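Local coordinates for uncharacterized protein (Mycobacterium tuberculosis, PDB 3KFW), which is of unknown function but, as a PaaX-like protein, probably binds DNA through a winged-helix domain as a transcriptional regulator, at residues 164-167 with 168-172. Residues are numbered along the deposited sequence; the frame is centred on the assembly and turned at random.
Sequences WTEA and GHRLL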
# COMPACT_ATOMS: atom_id res chain seq x y z
N TRP A 164 -17.87 -16.49 -10.11
CA TRP A 164 -19.18 -16.00 -9.76
C TRP A 164 -20.22 -16.62 -10.68
O TRP A 164 -21.35 -16.85 -10.26
CB TRP A 164 -19.25 -14.49 -9.93
CG TRP A 164 -20.49 -13.82 -9.33
CD1 TRP A 164 -20.59 -13.16 -8.09
CD2 TRP A 164 -21.78 -13.66 -9.98
NE1 TRP A 164 -21.89 -12.66 -7.94
CE2 TRP A 164 -22.62 -12.95 -9.08
CE3 TRP A 164 -22.30 -14.08 -11.20
CZ2 TRP A 164 -23.93 -12.64 -9.39
CZ3 TRP A 164 -23.64 -13.77 -11.51
CH2 TRP A 164 -24.44 -13.06 -10.60
N THR A 165 -19.81 -16.81 -11.94
CA THR A 165 -20.48 -17.58 -12.99
C THR A 165 -20.67 -19.03 -12.55
O THR A 165 -21.81 -19.51 -12.54
CB THR A 165 -19.61 -17.53 -14.30
OG1 THR A 165 -19.61 -16.19 -14.81
CG2 THR A 165 -20.06 -18.54 -15.39
N GLU A 166 -19.58 -19.73 -12.18
CA GLU A 166 -19.68 -21.11 -11.67
C GLU A 166 -20.64 -21.24 -10.47
O GLU A 166 -21.44 -22.18 -10.41
CB GLU A 166 -18.30 -21.70 -11.34
CG GLU A 166 -18.33 -23.22 -10.94
CD GLU A 166 -17.02 -24.00 -11.33
OE1 GLU A 166 -17.01 -24.71 -12.40
OE2 GLU A 166 -16.00 -23.89 -10.59
N ALA A 167 -20.59 -20.28 -9.54
CA ALA A 167 -21.45 -20.31 -8.33
C ALA A 167 -22.88 -20.08 -8.68
O ALA A 167 -23.75 -20.64 -8.01
CB ALA A 167 -21.01 -19.31 -7.25
N GLY A 168 -23.11 -19.29 -9.73
CA GLY A 168 -24.47 -18.94 -10.14
C GLY A 168 -25.18 -20.14 -10.78
O GLY A 168 -26.29 -20.48 -10.41
N HIS A 169 -24.53 -20.74 -11.77
CA HIS A 169 -24.97 -22.00 -12.37
C HIS A 169 -25.21 -23.06 -11.31
O HIS A 169 -26.20 -23.75 -11.40
CB HIS A 169 -23.98 -22.47 -13.47
CG HIS A 169 -24.06 -21.63 -14.70
ND1 HIS A 169 -25.27 -21.37 -15.34
CD2 HIS A 169 -23.12 -20.95 -15.39
CE1 HIS A 169 -25.06 -20.57 -16.37
NE2 HIS A 169 -23.77 -20.29 -16.42
N ARG A 170 -24.35 -23.21 -10.30
CA ARG A 170 -24.62 -24.22 -9.27
C ARG A 170 -25.97 -23.97 -8.53
O ARG A 170 -26.69 -24.91 -8.24
CB ARG A 170 -23.49 -24.30 -8.25
CG ARG A 170 -22.83 -25.71 -8.14
CD ARG A 170 -21.43 -25.66 -7.42
NE ARG A 170 -21.45 -24.71 -6.28
CZ ARG A 170 -20.56 -23.73 -6.05
NH1 ARG A 170 -19.50 -23.53 -6.87
NH2 ARG A 170 -20.73 -22.94 -4.98
N LEU A 171 -26.28 -22.69 -8.26
CA LEU A 171 -27.56 -22.28 -7.68
C LEU A 171 -28.78 -22.51 -8.59
O LEU A 171 -29.85 -22.85 -8.07
CB LEU A 171 -27.50 -20.81 -7.26
CG LEU A 171 -26.60 -20.53 -6.05
CD1 LEU A 171 -26.36 -19.06 -5.92
CD2 LEU A 171 -27.13 -21.10 -4.76
N LEU A 172 -28.63 -22.32 -9.91
CA LEU A 172 -29.66 -22.69 -10.90
C LEU A 172 -29.95 -24.21 -10.84
O LEU A 172 -31.11 -24.60 -10.68
CB LEU A 172 -29.30 -22.19 -12.34
CG LEU A 172 -29.35 -20.64 -12.52
CD1 LEU A 172 -28.52 -20.02 -13.69
CD2 LEU A 172 -30.80 -20.00 -12.50
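Thr165 and His169 run alongside each other in the same direction on the amphipathic helix 161-177, CG2 of Thr165 resting 3.9 Å from CD2 of His169, one turn on. CG2 of Thr165 reaches the imidazole because it stands anti to the backbone N, while OG1 turns back to bond Leu161 O. The ring of His169 is fixed by NE2, hydrogen-bonded to Asp209 O, which ties this turn to the loop before helix 212-234. In the backbone, His169 N donates to Thr165 O at 3.1 Å, nearly straight (170°). Gly168 N is gripped less well, sharing weak bonds between Trp164 O and Thr165 O. On the packed side the indole of Trp164 stacks with His194 and Trp210, and Leu171, whose CG sits 3.5 Å from Ala167 O, touches Ala190 and His194 of helix 181-195 and Leu215 of helix 212-234. The other side, facing solvent, is looser. OE2 of Glu166 and NH1 of Arg170 stay 5.1 Å apart, too far for a salt bridge, though the opposite charges may still attract. A bend at chi3 (40°) folds the arginine back along the helix, bringing one face of the guanidinium, near its rim, over Ala167 CA, 4.0 Å from NH1 of Arg170.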